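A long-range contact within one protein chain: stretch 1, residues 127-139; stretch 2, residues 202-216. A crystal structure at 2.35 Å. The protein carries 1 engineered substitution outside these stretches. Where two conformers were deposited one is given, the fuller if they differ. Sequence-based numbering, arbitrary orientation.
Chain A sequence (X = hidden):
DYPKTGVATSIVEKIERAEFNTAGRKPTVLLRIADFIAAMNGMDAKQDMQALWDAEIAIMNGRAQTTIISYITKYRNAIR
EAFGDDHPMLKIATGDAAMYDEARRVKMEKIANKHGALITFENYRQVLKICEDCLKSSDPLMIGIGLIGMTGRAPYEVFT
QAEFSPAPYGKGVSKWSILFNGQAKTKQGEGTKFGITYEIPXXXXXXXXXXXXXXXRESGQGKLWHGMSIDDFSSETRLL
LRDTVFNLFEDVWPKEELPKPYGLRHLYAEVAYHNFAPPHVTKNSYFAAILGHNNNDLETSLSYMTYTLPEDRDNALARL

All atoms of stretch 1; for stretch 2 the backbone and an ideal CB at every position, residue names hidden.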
ATOM      1  N   VAL A 127       8.697  -7.674 -19.074  1.00 51.49           N
ATOM      2  CA  VAL A 127       8.645  -6.878 -17.853  1.00 45.14           C
ATOM      3  C   VAL A 127       9.433  -7.554 -16.732  1.00 38.27           C
ATOM      4  O   VAL A 127      10.219  -6.909 -16.031  1.00 39.31           O
ATOM      5  CB  VAL A 127       7.190  -6.655 -17.390  1.00 38.02           C
ATOM      6  CG1 VAL A 127       7.159  -5.951 -16.041  1.00 44.86           C
ATOM      7  CG2 VAL A 127       6.416  -5.862 -18.429  1.00 21.45           C
ATOM      8  N   LEU A 128       9.213  -8.857 -16.572  1.00 28.76           N
ATOM      9  CA  LEU A 128       9.946  -9.648 -15.589  1.00 29.99           C
ATOM     10  C   LEU A 128      11.447  -9.561 -15.834  1.00 39.32           C
ATOM     11  O   LEU A 128      12.237  -9.417 -14.894  1.00 39.34           O
ATOM     12  CB  LEU A 128       9.493 -11.108 -15.632  1.00 29.72           C
ATOM     13  CG  LEU A 128       8.054 -11.384 -15.191  1.00 40.80           C
ATOM     14  CD1 LEU A 128       7.667 -12.824 -15.486  1.00 40.76           C
ATOM     15  CD2 LEU A 128       7.888 -11.074 -13.713  1.00 47.16           C
ATOM     16  N   LYS A 129      11.835  -9.643 -17.103  1.00 39.39           N
ATOM     17  CA  LYS A 129      13.237  -9.520 -17.481  1.00 43.95           C
ATOM     18  C   LYS A 129      13.775  -8.134 -17.134  1.00 40.88           C
ATOM     19  O   LYS A 129      14.912  -7.997 -16.682  1.00 42.77           O
ATOM     20  CB  LYS A 129      13.421  -9.798 -18.973  1.00 56.74           C
ATOM     21  CG  LYS A 129      14.864  -9.704 -19.439  1.00 59.52           C
ATOM     22  CD  LYS A 129      15.728 -10.766 -18.774  1.00 61.95           C
ATOM     23  CE  LYS A 129      17.206 -10.436 -18.905  1.00 69.64           C
ATOM     24  NZ  LYS A 129      17.599 -10.141 -20.311  1.00 77.16           N
ATOM     25  N   ILE A 130      12.952  -7.111 -17.346  1.00 31.73           N
ATOM     26  CA  ILE A 130      13.332  -5.740 -17.023  1.00 23.86           C
ATOM     27  C   ILE A 130      13.591  -5.585 -15.529  1.00 21.49           C
ATOM     28  O   ILE A 130      14.585  -4.981 -15.127  1.00 29.34           O
ATOM     29  CB  ILE A 130      12.263  -4.719 -17.474  1.00 26.95           C
ATOM     30  CG1 ILE A 130      12.221  -4.623 -18.999  1.00 25.68           C
ATOM     31  CG2 ILE A 130      12.551  -3.343 -16.893  1.00 24.57           C
ATOM     32  CD1 ILE A 130      11.152  -3.690 -19.522  1.00 24.66           C
ATOM     33  N   CYS A 131      12.702  -6.138 -14.709  1.00 21.81           N
ATOM     34  CA  CYS A 131      12.896  -6.108 -13.262  1.00 23.59           C
ATOM     35  C   CYS A 131      14.173  -6.851 -12.866  1.00 35.70           C
ATOM     36  O   CYS A 131      14.978  -6.355 -12.067  1.00 47.26           O
ATOM     37  CB  CYS A 131      11.685  -6.705 -12.542  1.00 20.79           C
ATOM     38  SG  CYS A 131      10.150  -5.780 -12.783  1.00 53.31           S
ATOM     39  N   GLU A 132      14.355  -8.035 -13.446  1.00 31.97           N
ATOM     40  CA  GLU A 132      15.543  -8.845 -13.195  1.00 36.59           C
ATOM     41  C   GLU A 132      16.821  -8.090 -13.554  1.00 45.63           C
ATOM     42  O   GLU A 132      17.862  -8.282 -12.926  1.00 53.80           O
ATOM     43  CB  GLU A 132      15.471 -10.154 -13.982  1.00 38.23           C
ATOM     44  CG  GLU A 132      16.522 -11.174 -13.585  1.00 51.42           C
ATOM     45  CD  GLU A 132      16.472 -12.423 -14.443  1.00 62.62           C
ATOM     46  OE1 GLU A 132      16.551 -13.534 -13.880  1.00 62.23           O
ATOM     47  OE2 GLU A 132      16.358 -12.293 -15.680  1.00 69.42           O
ATOM     48  N   ASP A 133      16.735  -7.230 -14.564  1.00 42.88           N
ATOM     49  CA  ASP A 133      17.868  -6.409 -14.970  1.00 41.49           C
ATOM     50  C   ASP A 133      18.058  -5.242 -14.009  1.00 36.15           C
ATOM     51  O   ASP A 133      19.183  -4.811 -13.757  1.00 37.58           O
ATOM     52  CB  ASP A 133      17.682  -5.903 -16.399  1.00 46.71           C
ATOM     53  CG  ASP A 133      17.709  -7.023 -17.417  1.00 55.26           C
ATOM     54  OD1 ASP A 133      18.442  -8.009 -17.191  1.00 57.31           O
ATOM     55  OD2 ASP A 133      16.997  -6.921 -18.437  1.00 52.86           O
ATOM     56  N   CYS A 134      16.951  -4.730 -13.479  0.96 34.97           N
ATOM     57  CA  CYS A 134      16.999  -3.660 -12.490  0.96 33.10           C
ATOM     58  C   CYS A 134      17.620  -4.165 -11.195  0.96 29.39           C
ATOM     59  O   CYS A 134      18.154  -3.386 -10.405  0.96 27.52           O
ATOM     60  CB  CYS A 134      15.599  -3.106 -12.219  0.96 30.86           C
ATOM     61  SG  CYS A 134      14.909  -2.115 -13.562  0.96 50.67           S
ATOM     62  N   LEU A 135      17.548  -5.476 -10.988  1.00 33.26           N
ATOM     63  CA  LEU A 135      18.139  -6.100  -9.808  1.00 34.17           C
ATOM     64  C   LEU A 135      19.661  -5.945  -9.773  1.00 42.91           C
ATOM     65  O   LEU A 135      20.279  -6.037  -8.712  1.00 45.12           O
ATOM     66  CB  LEU A 135      17.773  -7.584  -9.756  1.00 39.02           C
ATOM     67  CG  LEU A 135      17.083  -8.075  -8.484  1.00 40.13           C
ATOM     68  CD1 LEU A 135      15.794  -7.307  -8.253  1.00 33.86           C
ATOM     69  CD2 LEU A 135      16.813  -9.569  -8.560  1.00 43.67           C
ATOM     70  N   LYS A 136      20.261  -5.707 -10.936  1.00 51.36           N
ATOM     71  CA  LYS A 136      21.713  -5.602 -11.045  1.00 57.41           C
ATOM     72  C   LYS A 136      22.180  -4.163 -11.258  1.00 57.57           C
ATOM     73  O   LYS A 136      23.363  -3.914 -11.485  1.00 49.29           O
ATOM     74  CB  LYS A 136      22.222  -6.498 -12.176  1.00 52.01           C
ATOM     75  CG  LYS A 136      21.963  -7.977 -11.937  1.00 49.08           C
ATOM     76  CD  LYS A 136      21.813  -8.737 -13.241  1.00 41.67           C
ATOM     77  CE  LYS A 136      21.455 -10.191 -12.989  1.00 40.17           C
ATOM     78  NZ  LYS A 136      21.112 -10.902 -14.252  1.00 41.42           N
ATOM     79  N   SER A 137      21.249  -3.219 -11.180  1.00 57.85           N
ATOM     80  CA  SER A 137      21.584  -1.807 -11.331  1.00 51.25           C
ATOM     81  C   SER A 137      22.261  -1.278 -10.070  1.00 59.86           C
ATOM     82  O   SER A 137      22.250  -1.933  -9.029  1.00 62.12           O
ATOM     83  CB  SER A 137      20.331  -0.988 -11.638  1.00 41.00           C
ATOM     84  OG  SER A 137      20.644   0.385 -11.807  1.00 35.65           O
ATOM     85  N   SER A 138      22.851  -0.091 -10.170  0.99 62.04           N
ATOM     86  CA  SER A 138      23.522   0.525  -9.031  0.99 60.32           C
ATOM     87  C   SER A 138      22.682   1.653  -8.442  0.99 62.46           C
ATOM     88  O   SER A 138      23.005   2.196  -7.386  0.99 61.43           O
ATOM     89  CB  SER A 138      24.900   1.049  -9.435  0.99 55.23           C
ATOM     90  OG  SER A 138      24.792   2.056 -10.425  0.99 52.11           O
ATOM     91  N   ASP A 139      21.604   2.002  -9.135  1.00 62.13           N
ATOM     92  CA  ASP A 139      20.675   3.015  -8.652  1.00 52.80           C
ATOM     93  C   ASP A 139      19.634   2.354  -7.753  1.00 53.38           C
ATOM     94  O   ASP A 139      18.834   1.545  -8.224  1.00 57.27           O
ATOM     95  CB  ASP A 139      20.001   3.718  -9.833  1.00 45.83           C
ATOM     96  CG  ASP A 139      19.017   4.788  -9.396  1.00 40.21           C
ATOM     97  OD1 ASP A 139      19.213   5.376  -8.311  1.00 45.55           O
ATOM     98  OD2 ASP A 139      18.047   5.045 -10.140  1.00 28.87           O
ATOM     99  N   UNK A 202       9.788 -16.385  -5.140  1.00 32.38           N
ATOM    100  CA  UNK A 202      10.445 -15.346  -5.925  1.00 29.88           C
ATOM    101  C   UNK A 202      10.540 -15.765  -7.388  1.00 32.46           C
ATOM    102  O   UNK A 202      10.524 -16.953  -7.706  1.00 26.30           O
ATOM    103  CB  UNK A 202      11.837 -15.047  -5.365  1.00 29.88           C
ATOM    104  N   UNK A 203      10.641 -14.781  -8.276  1.00 20.45           N
ATOM    105  CA  UNK A 203      10.587 -15.040  -9.713  1.00 25.24           C
ATOM    106  C   UNK A 203      11.972 -15.104 -10.354  1.00 37.29           C
ATOM    107  O   UNK A 203      12.102 -15.171 -11.575  1.00 45.10           O
ATOM    108  CB  UNK A 203       9.753 -13.958 -10.403  1.00 25.24           C
ATOM    109  N   UNK A 204      13.002 -15.081  -9.516  1.00 36.75           N
ATOM    110  CA  UNK A 204      14.370 -15.330  -9.955  1.00 31.38           C
ATOM    111  C   UNK A 204      15.123 -15.956  -8.786  1.00 34.00           C
ATOM    112  O   UNK A 204      14.616 -15.969  -7.666  1.00 39.10           O
ATOM    113  CB  UNK A 204      15.050 -14.045 -10.433  1.00 31.38           C
ATOM    114  N   UNK A 205      16.320 -16.477  -9.040  1.00 34.64           N
ATOM    115  CA  UNK A 205      17.071 -17.180  -7.998  1.00 36.73           C
ATOM    116  C   UNK A 205      17.320 -16.322  -6.757  1.00 29.93           C
ATOM    117  O   UNK A 205      17.635 -15.137  -6.860  1.00 28.63           O
ATOM    118  CB  UNK A 205      18.410 -17.658  -8.562  1.00 36.73           C
ATOM    119  N   UNK A 206      17.165 -16.944  -5.591  1.00 28.77           N
ATOM    120  CA  UNK A 206      17.181 -16.246  -4.305  1.00 38.12           C
ATOM    121  C   UNK A 206      18.468 -15.469  -4.027  1.00 49.14           C
ATOM    122  O   UNK A 206      18.436 -14.424  -3.374  1.00 55.25           O
ATOM    123  CB  UNK A 206      16.958 -17.258  -3.179  1.00 38.12           C
ATOM    124  N   UNK A 207      19.592 -15.979  -4.519  1.00 53.53           N
ATOM    125  CA  UNK A 207      20.885 -15.337  -4.302  1.00 54.69           C
ATOM    126  C   UNK A 207      20.932 -13.949  -4.935  1.00 48.24           C
ATOM    127  O   UNK A 207      21.494 -13.011  -4.366  1.00 53.37           O
ATOM    128  CB  UNK A 207      22.009 -16.208  -4.866  1.00 54.69           C
ATOM    129  N   UNK A 208      20.330 -13.825  -6.114  1.00 40.12           N
ATOM    130  CA  UNK A 208      20.299 -12.559  -6.836  1.00 38.75           C
ATOM    131  C   UNK A 208      19.467 -11.517  -6.089  1.00 43.65           C
ATOM    132  O   UNK A 208      19.898 -10.374  -5.913  1.00 44.53           O
ATOM    133  CB  UNK A 208      19.742 -12.767  -8.246  1.00 38.75           C
ATOM    134  N   UNK A 209      18.277 -11.921  -5.653  1.00 42.15           N
ATOM    135  CA  UNK A 209      17.395 -11.042  -4.891  1.00 39.03           C
ATOM    136  C   UNK A 209      18.050 -10.608  -3.585  1.00 46.53           C
ATOM    137  O   UNK A 209      18.038  -9.428  -3.236  1.00 53.30           O
ATOM    138  CB  UNK A 209      16.063 -11.740  -4.606  1.00 39.03           C
ATOM    139  N   UNK A 210      18.629 -11.573  -2.875  1.00 42.18           N
ATOM    140  CA  UNK A 210      19.310 -11.305  -1.612  1.00 38.20           C
ATOM    141  C   UNK A 210      20.472 -10.340  -1.800  1.00 39.29           C
ATOM    142  O   UNK A 210      20.682  -9.440  -0.985  1.00 44.47           O
ATOM    143  CB  UNK A 210      19.811 -12.611  -0.991  1.00 38.20           C
ATOM    144  N   UNK A 211      21.223 -10.528  -2.881  1.00 33.40           N
ATOM    145  CA  UNK A 211      22.339  -9.645  -3.195  1.00 38.75           C
ATOM    146  C   UNK A 211      21.854  -8.225  -3.483  1.00 50.51           C
ATOM    147  O   UNK A 211      22.380  -7.254  -2.931  1.00 58.91           O
ATOM    148  CB  UNK A 211      23.124 -10.187  -4.391  1.00 38.75           C
ATOM    149  N   UNK A 212      20.846  -8.114  -4.344  1.00 48.89           N
ATOM    150  CA  UNK A 212      20.298  -6.814  -4.726  1.00 40.69           C
ATOM    151  C   UNK A 212      19.730  -6.064  -3.526  1.00 45.62           C
ATOM    152  O   UNK A 212      19.855  -4.845  -3.428  1.00 41.64           O
ATOM    153  CB  UNK A 212      19.212  -6.992  -5.789  1.00 40.69           C
ATOM    154  N   UNK A 213      19.105  -6.805  -2.619  1.00 55.47           N
ATOM    155  CA  UNK A 213      18.557  -6.225  -1.400  1.00 57.54           C
ATOM    156  C   UNK A 213      19.674  -5.772  -0.468  1.00 58.46           C
ATOM    157  O   UNK A 213      19.606  -4.690   0.123  1.00 65.53           O
ATOM    158  CB  UNK A 213      17.649  -7.231  -0.690  1.00 57.54           C
ATOM    159  N   UNK A 214      20.705  -6.605  -0.347  1.00 47.63           N
ATOM    160  CA  UNK A 214      21.845  -6.291   0.506  1.00 47.62           C
ATOM    161  C   UNK A 214      22.552  -5.035   0.008  1.00 43.73           C
ATOM    162  O   UNK A 214      23.086  -4.256   0.798  1.00 45.98           O
ATOM    163  CB  UNK A 214      22.821  -7.468   0.555  1.00 47.62           C
ATOM    164  N   UNK A 215      22.548  -4.842  -1.308  1.00 46.96           N
ATOM    165  CA  UNK A 215      23.102  -3.630  -1.901  1.00 53.38           C
ATOM    166  C   UNK A 215      22.172  -2.444  -1.671  1.00 56.59           C
ATOM    167  O   UNK A 215      22.625  -1.329  -1.411  1.00 63.88           O
ATOM    168  CB  UNK A 215      23.347  -3.829  -3.398  1.00 53.38           C
ATOM    169  N   UNK A 216      20.871  -2.697  -1.774  1.00 57.18           N
ATOM    170  CA  UNK A 216      19.855  -1.666  -1.587  1.00 50.62           C
ATOM    171  C   UNK A 216      19.925  -1.048  -0.198  1.00 50.87           C
ATOM    172  O   UNK A 216      19.839   0.169  -0.044  1.00 54.56           O
ATOM    173  CB  UNK A 216      18.461  -2.249  -1.826  1.00 50.62           C
TER

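Position 202 has extended backbone angles (-130/156) and nothing of stretch 1 within 5.5 Å of its ideal CB, so stretch 1 sets no preference; it is Val-202.

At 203 CA-to-CB points toward stretch 1, and the ideal CB lies 4.8 Å from Leu-128 CD2. A methyl group at that range suits a medium-sized apolar chain such as leucine, isoleucine or methionine. The residue is Leu-203, whose CD1 packs 3.6 Å from Leu-128 CD2.

At 204 the ideal CB points toward stretch 1, 3.8 Å from Glu-132 OE1 and 5.2 Å from Leu-135 CD2. A carboxylate so close calls for a short donor, and the neighbouring methyl tolerates carbon; serine, threonine or perhaps asparagine would serve. Thr-204 answers both: OG1 donates a hydrogen bond to Glu-132 OE1 (2.9 Å), while CG2 lies 3.9 Å from Leu-135 CD2.

Position 205 directs its CB sideways into open space. It precedes the helix starting at 206, so serine, threonine, aspartate or asparagine would be natural caps; the residue is Arg-205. Positions 206 and 207 are out of reach, and many helix-compatible residues would fit; they are Ser-206 and Glu-207.

At 208 the CB points toward stretch 1, 4.3 Å from Leu-135 CD2, which favours a small or branched chain presenting a methyl: alanine, valine or threonine. Thr-208 (chi1 m) places CG2 3.7 Å from Leu-135 CD2.

Position 209 points away, yet its ideal CB is 4.6 Å from Leu-135 CD2, so a compact apolar chain could still touch it. Val-209 does, with CG2 3.9 Å from Leu-135 CD2.

Positions 210 and 211 meet no part of stretch 1, so any helix-compatible residue would do; they hold Leu-210 and Ala-211.

At 212 the CB points toward stretch 1 and sits 3.3 Å from Leu-135 O, already tight. Alanine, or glycine at some cost to the helix, is the obvious choice. Ala-212 brings CB to 3.2 Å from Leu-135 O, where Leu-135 CA and Ala-212 CA are 5.6 Å apart.

At 213 CA-to-CB points away and 214 is out of reach, so many helix-compatible chains would fit; they are Tyr-213 and Lys-214.

At 215 CB points toward stretch 1 but has nothing within 5.5 Å, while carbonyl oxygens wait in the turn beyond. A long donor, lysine, arginine or glutamine, would suit. Arg-215 donates from NH2 to Ser-137 O at 2.4 Å, very short and bent (119°).

Position 216 points sideways without contact, leaving the choice open; it is Leu-216.

Stretch 2 (202-216) VLTRSETVLAAYKRL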
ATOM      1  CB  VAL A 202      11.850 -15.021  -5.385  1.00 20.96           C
ATOM      2  CG1 VAL A 202      11.747 -14.233  -4.091  1.00 18.31           C
ATOM      3  CG2 VAL A 202      12.648 -16.293  -5.175  1.00 23.06           C
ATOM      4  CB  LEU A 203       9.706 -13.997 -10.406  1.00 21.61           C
ATOM      5  CG  LEU A 203       8.289 -13.913  -9.829  1.00 20.13           C
ATOM      6  CD1 LEU A 203       7.442 -12.914 -10.595  1.00 23.63           C
ATOM      7  CD2 LEU A 203       7.635 -15.286  -9.820  1.00 14.73           C
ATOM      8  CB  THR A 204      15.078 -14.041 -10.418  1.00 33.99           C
ATOM      9  OG1 THR A 204      16.309 -14.375 -11.073  1.00 45.74           O
ATOM     10  CG2 THR A 204      15.364 -13.133  -9.237  1.00 30.65           C
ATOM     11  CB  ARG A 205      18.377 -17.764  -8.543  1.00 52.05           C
ATOM     12  CG  ARG A 205      18.989 -16.996  -9.699  1.00 64.60           C
ATOM     13  CD  ARG A 205      20.032 -17.850 -10.402  1.00 79.90           C
ATOM     14  NE  ARG A 205      20.602 -17.192 -11.574  1.00 90.74           N
ATOM     15  CZ  ARG A 205      21.784 -16.584 -11.588  1.00 93.80           C
ATOM     16  NH1 ARG A 205      22.526 -16.547 -10.490  1.00 90.83           N
ATOM     17  NH2 ARG A 205      22.225 -16.015 -12.702  1.00 94.62           N
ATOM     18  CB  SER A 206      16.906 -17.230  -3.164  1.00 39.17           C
ATOM     19  OG  SER A 206      17.788 -18.336  -3.219  1.00 43.33           O
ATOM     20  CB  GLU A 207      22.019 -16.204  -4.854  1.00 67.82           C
ATOM     21  CG  GLU A 207      22.110 -17.595  -4.240  1.00 78.87           C
ATOM     22  CD  GLU A 207      21.192 -18.600  -4.910  1.00 83.94           C
ATOM     23  OE1 GLU A 207      20.834 -18.389  -6.089  1.00 81.91           O
ATOM     24  OE2 GLU A 207      20.826 -19.599  -4.256  1.00 87.02           O
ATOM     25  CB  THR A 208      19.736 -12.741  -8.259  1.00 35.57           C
ATOM     26  OG1 THR A 208      20.404 -13.833  -8.905  1.00 31.05           O
ATOM     27  CG2 THR A 208      19.931 -11.473  -9.076  1.00 36.81           C
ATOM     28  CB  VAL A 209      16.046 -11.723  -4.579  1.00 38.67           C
ATOM     29  CG1 VAL A 209      15.229 -10.871  -3.619  1.00 44.73           C
ATOM     30  CG2 VAL A 209      15.274 -11.974  -5.860  1.00 31.38           C
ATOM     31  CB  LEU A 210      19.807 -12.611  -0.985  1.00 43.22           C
ATOM     32  CG  LEU A 210      18.892 -13.271   0.050  1.00 47.99           C
ATOM     33  CD1 LEU A 210      17.455 -13.330  -0.441  1.00 53.17           C
ATOM     34  CD2 LEU A 210      19.396 -14.664   0.399  1.00 43.84           C
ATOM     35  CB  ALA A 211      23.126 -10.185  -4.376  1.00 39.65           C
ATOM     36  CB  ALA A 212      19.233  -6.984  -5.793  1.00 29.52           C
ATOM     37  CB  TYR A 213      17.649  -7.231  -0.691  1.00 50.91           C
ATOM     38  CG  TYR A 213      17.289  -6.840   0.723  1.00 51.57           C
ATOM     39  CD1 TYR A 213      16.347  -5.850   0.975  1.00 52.04           C
ATOM     40  CD2 TYR A 213      17.889  -7.465   1.809  1.00 54.60           C
ATOM     41  CE1 TYR A 213      16.017  -5.493   2.268  1.00 58.26           C
ATOM     42  CE2 TYR A 213      17.567  -7.114   3.105  1.00 57.07           C
ATOM     43  CZ  TYR A 213      16.630  -6.127   3.329  1.00 62.10           C
ATOM     44  OH  TYR A 213      16.304  -5.772   4.617  1.00 66.91           O
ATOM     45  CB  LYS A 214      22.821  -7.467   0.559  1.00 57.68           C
ATOM     46  CG  LYS A 214      23.739  -7.446   1.767  1.00 62.78           C
ATOM     47  CD  LYS A 214      22.935  -7.483   3.057  1.00 69.46           C
ATOM     48  CE  LYS A 214      23.837  -7.422   4.278  1.00 70.39           C
ATOM     49  NZ  LYS A 214      23.052  -7.424   5.544  1.00 66.32           N
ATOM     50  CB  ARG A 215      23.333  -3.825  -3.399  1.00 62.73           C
ATOM     51  CG  ARG A 215      24.425  -4.824  -3.738  1.00 68.97           C
ATOM     52  CD  ARG A 215      24.430  -5.130  -5.224  1.00 73.37           C
ATOM     53  NE  ARG A 215      24.573  -3.919  -6.027  1.00 77.12           N
ATOM     54  CZ  ARG A 215      24.075  -3.773  -7.250  1.00 74.15           C
ATOM     55  NH1 ARG A 215      23.393  -4.760  -7.812  1.00 67.93           N
ATOM     56  NH2 ARG A 215      24.255  -2.636  -7.909  1.00 72.91           N
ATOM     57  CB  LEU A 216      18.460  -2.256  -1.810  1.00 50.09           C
ATOM     58  CG  LEU A 216      17.274  -1.391  -1.370  1.00 45.17           C
ATOM     59  CD1 LEU A 216      17.006  -0.272  -2.367  1.00 44.86           C
ATOM     60  CD2 LEU A 216      16.031  -2.244  -1.157  1.00 50.91           C
TER
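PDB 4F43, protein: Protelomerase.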